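Local coordinates for choline binding protein PCPA (Streptococcus pneumoniae, PDB 4CP6) that is a pneumococcal vaccine antigen that probably sits on the cell surface through choline binding and carries a leucine-rich repeat region of undefined molecular role, at residues K105-K110 and E129-R134; I153-F158 and I178-F183. All blocks are in the same frame, centred on the assembly; numbering follows the deposited sequence. Where two conformers were deposited one is given.

From the N terminus, the chain first enters the 105-110 segment, which follows strand 97-100. It passes through strand 119-122 and returns beside itself at 129-134, where interaction 1 closes a loop of 18 residues. The chain then runs through strand 143-146 to 153-158. After strand 166-169 it comes back at 178-183, and interaction 2 closes the second loop, of 19 residues. The two loops follow in series, neither nested nor crossed. They tie successive turns of one leucine-rich repeat solenoid together. The 129-134 and 153-158 segments are themselves adjacent: probable hydrogen bonds join Ile131 O to Gly154 N and Arg134 N to Thr155 O.

Interaction 1 of 2, residues K105-K110 and E129-R134; sequences KKIQKK and EKIEDR
Lys105 and Glu129 both place CG anti to the backbone N, with chi1 at -164° and -180°. Both chains are extended beyond CG, and they lie side by side, pointing the same way. Lys105 CE passes 3.4 Å from Glu129 OE1. The salt bridge from Lys105 NZ to the same oxygen is long, at 4.0 Å. This pair flanks a short parallel beta ladder between successive turns of a BspA-type leucine-rich repeat solenoid. Lys106 pairs with Lys130, and Ile107 with Ile131. Glu129 N bonds Lys105 O at 2.9 Å, from above the carbonyl plane. Lys130 N makes a second, weak bond to that oxygen. Ile107 N then reaches Lys130 O at 3.0 Å, and Glu132 N reaches Ile107 O. Both isoleucines are buried on one face of the sheet, where Ile107 CD1 packs on Ile131 CG1. The other face carries Lys106 and Lys130. The Lys106 chain bends at chi3 (73°), and its amino group is held by two waters. One accepts from both Lys106 NZ and Lys130 NZ, and so sits between two like charges. The second accepts from Lys106 NZ and donates to Glu132 OE2 at 2.7 Å. Beyond the strands the backbones stay in step, and Lys110 N bonds Asp133 O at 3.0 Å. Asp133 OD1 accepts a hydrogen bond from Thr155 N of the following coil. Lys110 and Arg134 run alongside each other by their aliphatic parts. The Arg134 guanidinium forms a salt bridge with Asp137, while Lys110 CE rests 3.8 Å from Arg134 CD.

Interaction 2 of 2, residues I153-F158 and I178-F183; sequences IGTSAF and ISHEAF
Ile153 meets Ile178, Ala182 and Phe183 through its CB and both of its branches. Its CB lies 4.2 Å from Ile178 CG2. The CG2 branch, anti to the backbone N, packs 3.9 Å from Ala182 CB and also touches Ile178 CG2. The other branch ends in CD1, which comes near Phe183 CZ at 4.5 Å. Ile153 and Ile178 point the same way, into the buried interior. Their backbones form a parallel bridge, and Ser179 N bonds Ile153 O at 2.9 Å. Beyond this bridge each segment leaves its strand in the same fashion. Gly154 to Ala157 and Ser179 to Ala182 are each a type II beta turn, stacked on its neighbour as successive coils of a leucine-rich repeat solenoid are. Ser156 N bonds His180 O between the turns at 2.9 Å, with the donor nearly in line with the C=O bond. Thr155 CA and Ser156 CA add C-H contacts to His180 O and Glu181 O, respectively. Further on, Phe158 N reaches Ala182 O at 3.0 Å, in the carbonyl plane. Ala182 O also lies at the edge of the Phe158 ring. The two phenylalanines lie side by side, and Phe158 CD2 approaches the edge of the Phe183 ring, 3.9 Å from CE1. Ala182 CB sits over the centre of one face of the Phe183 ring. Phe158 continues the row towards the preceding coil, where its ring meets Phe136 almost parallel. On the outer side, Thr155 OG1 and Ser179 OG lie within hydrogen-bonding distance, but Ser179 has two conformers, so this bond is doubtful. Ser156 OG and Glu181 OE1 share a water, which donates to the carboxylate oxygen at 2.7 Å.

Interaction 1 of 2, residues K105-K110 and E129-R134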
loop_
_atom_site.group_PDB
_atom_site.type_symbol
_atom_site.label_atom_id
_atom_site.label_comp_id
_atom_site.label_asym_id
_atom_site.label_seq_id
_atom_site.Cartn_x
_atom_site.Cartn_y
_atom_site.Cartn_z
ATOM N N LYS A 105 8.078 -22.784 11.983
ATOM C CA LYS A 105 7.659 -22.880 10.590
ATOM C C LYS A 105 6.617 -21.817 10.215
ATOM O O LYS A 105 6.455 -21.528 9.037
ATOM C CB LYS A 105 7.090 -24.274 10.305
ATOM C CG LYS A 105 7.011 -24.550 8.796
ATOM C CD LYS A 105 6.822 -26.028 8.496
ATOM C CE LYS A 105 6.635 -26.263 7.016
ATOM N NZ LYS A 105 6.790 -27.699 6.650
ATOM N N LYS A 106 5.867 -21.286 11.187
ATOM C CA LYS A 106 4.835 -20.303 10.894
ATOM C C LYS A 106 4.772 -19.281 11.985
ATOM O O LYS A 106 4.853 -19.634 13.164
ATOM C CB LYS A 106 3.473 -21.000 10.766
ATOM C CG LYS A 106 2.333 -20.062 10.375
ATOM C CD LYS A 106 1.202 -20.761 9.648
ATOM C CE LYS A 106 0.368 -21.631 10.549
ATOM N NZ LYS A 106 -0.893 -22.080 9.891
ATOM N N ILE A 107 4.586 -18.029 11.618
ATOM C CA ILE A 107 4.277 -16.924 12.521
ATOM C C ILE A 107 2.823 -16.597 12.214
ATOM O O ILE A 107 2.491 -16.185 11.092
ATOM C CB ILE A 107 5.207 -15.710 12.361
ATOM C CG1 ILE A 107 6.647 -16.084 12.810
ATOM C CG2 ILE A 107 4.641 -14.538 13.206
ATOM C CD1 ILE A 107 7.755 -15.062 12.373
ATOM N N GLN A 108 1.935 -16.882 13.151
ATOM C CA GLN A 108 0.506 -16.637 12.993
ATOM C C GLN A 108 0.190 -15.139 12.941
ATOM O O GLN A 108 1.037 -14.290 13.256
ATOM C CB GLN A 108 -0.275 -17.303 14.133
ATOM C CG GLN A 108 -0.233 -18.831 14.046
ATOM C CD GLN A 108 -0.833 -19.522 15.246
ATOM O OE1 GLN A 108 -0.530 -20.716 15.536
ATOM N NE2 GLN A 108 -1.672 -18.812 15.972
ATOM N N LYS A 109 -1.058 -14.814 12.569
ATOM C CA LYS A 109 -1.462 -13.410 12.445
ATOM C C LYS A 109 -1.188 -12.648 13.729
ATOM O O LYS A 109 -1.439 -13.170 14.826
ATOM C CB LYS A 109 -2.947 -13.254 12.055
ATOM C CG LYS A 109 -3.923 -13.982 12.944
ATOM C CD LYS A 109 -5.340 -13.896 12.381
ATOM C CE LYS A 109 -6.301 -14.450 13.399
ATOM N NZ LYS A 109 -7.712 -14.118 13.066
ATOM N N LYS A 110 -0.624 -11.446 13.611
ATOM C CA LYS A 110 -0.342 -10.602 14.780
ATOM C C LYS A 110 0.575 -11.280 15.798
ATOM O O LYS A 110 0.579 -10.886 16.975
ATOM C CB LYS A 110 -1.666 -10.128 15.419
ATOM C CG LYS A 110 -2.377 -9.133 14.499
ATOM C CD LYS A 110 -3.554 -8.462 15.124
ATOM C CE LYS A 110 -3.961 -7.339 14.200
ATOM N NZ LYS A 110 -5.032 -6.503 14.830
ATOM N N GLU A 129 8.271 -20.773 6.965
ATOM C CA GLU A 129 7.658 -20.827 5.637
ATOM C C GLU A 129 6.639 -19.705 5.424
ATOM O O GLU A 129 6.495 -19.239 4.275
ATOM C CB GLU A 129 6.984 -22.199 5.465
ATOM C CG GLU A 129 6.299 -22.437 4.128
ATOM C CD GLU A 129 5.620 -23.787 4.040
ATOM O OE1 GLU A 129 6.342 -24.806 3.954
ATOM O OE2 GLU A 129 4.371 -23.829 4.099
ATOM N N LYS A 130 5.902 -19.322 6.488
ATOM C CA LYS A 130 4.828 -18.338 6.333
ATOM C C LYS A 130 4.858 -17.323 7.468
ATOM O O LYS A 130 4.972 -17.715 8.631
ATOM C CB LYS A 130 3.432 -19.034 6.387
ATOM C CG LYS A 130 3.131 -20.048 5.275
ATOM C CD LYS A 130 1.701 -20.633 5.431
ATOM C CE LYS A 130 1.370 -21.617 4.323
ATOM N NZ LYS A 130 -0.026 -22.153 4.472
ATOM N N ILE A 131 4.735 -16.039 7.123
ATOM C CA ILE A 131 4.517 -14.952 8.059
ATOM C C ILE A 131 3.084 -14.524 7.718
ATOM O O ILE A 131 2.839 -14.008 6.616
ATOM C CB ILE A 131 5.523 -13.787 7.869
ATOM C CG1 ILE A 131 6.943 -14.219 8.237
ATOM C CG2 ILE A 131 5.084 -12.562 8.713
ATOM C CD1 ILE A 131 8.014 -13.152 7.865
ATOM N N GLU A 132 2.149 -14.745 8.647
ATOM C CA GLU A 132 0.753 -14.444 8.391
ATOM C C GLU A 132 0.418 -12.975 8.610
ATOM O O GLU A 132 1.286 -12.164 8.952
ATOM C CB GLU A 132 -0.155 -15.399 9.177
ATOM C CG GLU A 132 -0.208 -16.791 8.534
ATOM C CD GLU A 132 -0.921 -16.841 7.188
ATOM O OE1 GLU A 132 -1.683 -15.894 6.884
ATOM O OE2 GLU A 132 -0.763 -17.862 6.476
ATOM N N ASP A 133 -0.846 -12.620 8.341
ATOM C CA ASP A 133 -1.296 -11.253 8.318
ATOM C C ASP A 133 -0.903 -10.448 9.516
ATOM O O ASP A 133 -1.042 -10.912 10.647
ATOM C CB ASP A 133 -2.814 -11.178 8.146
ATOM C CG ASP A 133 -3.355 -11.887 6.918
ATOM O OD1 ASP A 133 -2.539 -12.325 6.059
ATOM O OD2 ASP A 133 -4.575 -11.857 6.718
ATOM N N ARG A 134 -0.422 -9.229 9.274
ATOM C CA ARG A 134 -0.134 -8.282 10.363
ATOM C C ARG A 134 0.815 -8.829 11.423
ATOM O O ARG A 134 0.772 -8.387 12.588
ATOM C CB ARG A 134 -1.459 -7.755 10.981
ATOM C CG ARG A 134 -2.241 -6.939 9.968
ATOM C CD ARG A 134 -3.508 -6.318 10.536
ATOM N NE ARG A 134 -4.149 -5.433 9.549
ATOM C CZ ARG A 134 -3.800 -4.154 9.349
ATOM N NH1 ARG A 134 -2.846 -3.587 10.094
ATOM N NH2 ARG A 134 -4.416 -3.428 8.416
HETATM O O HOH W 1 -0.480 -22.983 7.252
HETATM O O HOH W 2 -1.098 -20.341 7.464
#

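Interaction 2 of 2, residues I153-F158 and I178-F183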
loop_
_atom_site.group_PDB
_atom_site.type_symbol
_atom_site.label_atom_id
_atom_site.label_comp_id
_atom_site.label_asym_id
_atom_site.label_seq_id
_atom_site.Cartn_x
_atom_site.Cartn_y
_atom_site.Cartn_z
ATOM N N ILE A 153 4.370 -13.971 2.575
ATOM C CA ILE A 153 4.236 -12.841 3.508
ATOM C C ILE A 153 2.792 -12.370 3.422
ATOM O O ILE A 153 2.336 -12.020 2.326
ATOM C CB ILE A 153 5.212 -11.704 3.177
ATOM C CG1 ILE A 153 6.664 -12.168 3.408
ATOM C CG2 ILE A 153 4.851 -10.420 3.981
ATOM C CD1 ILE A 153 7.704 -11.115 3.002
ATOM N N GLY A 154 2.084 -12.396 4.547
ATOM C CA GLY A 154 0.681 -12.033 4.630
ATOM C C GLY A 154 0.347 -10.556 4.558
ATOM O O GLY A 154 1.223 -9.699 4.497
ATOM N N THR A 155 -0.974 -10.285 4.531
ATOM C CA THR A 155 -1.519 -8.950 4.375
ATOM C C THR A 155 -1.026 -8.041 5.473
ATOM O O THR A 155 -1.065 -8.401 6.645
ATOM C CB THR A 155 -3.021 -9.034 4.351
ATOM O OG1 THR A 155 -3.378 -9.768 3.170
ATOM C CG2 THR A 155 -3.696 -7.660 4.324
ATOM N N SER A 156 -0.545 -6.851 5.089
ATOM C CA SER A 156 -0.134 -5.831 6.049
ATOM C C SER A 156 0.915 -6.359 7.034
ATOM O O SER A 156 1.015 -5.843 8.161
ATOM C CB SER A 156 -1.362 -5.294 6.789
ATOM O OG SER A 156 -2.179 -4.591 5.863
ATOM N N ALA A 157 1.728 -7.348 6.614
ATOM C CA ALA A 157 2.665 -7.952 7.575
ATOM C C ALA A 157 3.610 -6.992 8.255
ATOM O O ALA A 157 3.883 -7.180 9.444
ATOM C CB ALA A 157 3.468 -9.079 6.921
ATOM N N PHE A 158 4.122 -5.975 7.561
ATOM C CA PHE A 158 5.050 -5.023 8.183
ATOM C C PHE A 158 4.475 -3.624 8.203
ATOM O O PHE A 158 5.190 -2.680 8.522
ATOM C CB PHE A 158 6.424 -5.017 7.452
ATOM C CG PHE A 158 7.144 -6.333 7.568
ATOM C CD1 PHE A 158 7.931 -6.616 8.681
ATOM C CD2 PHE A 158 6.977 -7.326 6.606
ATOM C CE1 PHE A 158 8.568 -7.853 8.818
ATOM C CE2 PHE A 158 7.606 -8.575 6.748
ATOM C CZ PHE A 158 8.383 -8.833 7.867
ATOM N N ILE A 178 3.882 -11.966 -1.875
ATOM C CA ILE A 178 3.893 -10.885 -0.875
ATOM C C ILE A 178 2.513 -10.271 -1.002
ATOM O O ILE A 178 2.162 -9.752 -2.069
ATOM C CB ILE A 178 4.995 -9.836 -1.081
ATOM C CG1 ILE A 178 6.366 -10.500 -1.256
ATOM C CG2 ILE A 178 4.972 -8.873 0.104
ATOM C CD1 ILE A 178 7.515 -9.491 -1.506
ATOM N N SER A 179 1.723 -10.331 0.073
ATOM C CA SER A 179 0.336 -9.915 0.059
ATOM C C SER A 179 0.093 -8.394 0.154
ATOM O O SER A 179 0.999 -7.587 0.374
ATOM C CB SER A 179 -0.395 -10.659 1.167
ATOM O OG SER A 179 -1.798 -10.576 1.013
ATOM N N HIS A 180 -1.167 -8.035 -0.012
ATOM C CA HIS A 180 -1.725 -6.689 0.027
ATOM C C HIS A 180 -1.128 -5.878 1.178
ATOM O O HIS A 180 -1.123 -6.319 2.332
ATOM C CB HIS A 180 -3.251 -6.847 0.233
ATOM C CG HIS A 180 -4.110 -5.613 0.285
ATOM N ND1 HIS A 180 -4.712 -5.194 1.466
ATOM C CD2 HIS A 180 -4.559 -4.843 -0.732
ATOM C CE1 HIS A 180 -5.481 -4.155 1.126
ATOM N NE2 HIS A 180 -5.434 -3.921 -0.185
ATOM N N GLU A 181 -0.636 -4.668 0.874
ATOM C CA GLU A 181 -0.158 -3.699 1.870
ATOM C C GLU A 181 0.910 -4.229 2.809
ATOM O O GLU A 181 1.107 -3.645 3.883
ATOM C CB GLU A 181 -1.342 -3.119 2.677
ATOM C CG GLU A 181 -2.339 -2.423 1.751
ATOM C CD GLU A 181 -3.423 -1.583 2.379
ATOM O OE1 GLU A 181 -3.270 -1.227 3.563
ATOM O OE2 GLU A 181 -4.344 -1.157 1.644
ATOM N N ALA A 182 1.678 -5.240 2.386
ATOM C CA ALA A 182 2.696 -5.780 3.311
ATOM C C ALA A 182 3.736 -4.752 3.725
ATOM O O ALA A 182 4.278 -4.858 4.832
ATOM C CB ALA A 182 3.370 -6.994 2.720
ATOM N N PHE A 183 4.030 -3.788 2.831
ATOM C CA PHE A 183 5.065 -2.776 3.076
ATOM C C PHE A 183 4.463 -1.385 3.055
ATOM O O PHE A 183 5.092 -0.433 2.566
ATOM C CB PHE A 183 6.178 -2.907 2.003
ATOM C CG PHE A 183 6.794 -4.286 1.893
ATOM C CD1 PHE A 183 7.214 -4.972 3.027
ATOM C CD2 PHE A 183 6.962 -4.893 0.651
ATOM C CE1 PHE A 183 7.741 -6.274 2.923
ATOM C CE2 PHE A 183 7.540 -6.168 0.550
ATOM C CZ PHE A 183 7.904 -6.850 1.683
HETATM O O HOH W 3 -2.046 -1.896 5.921
#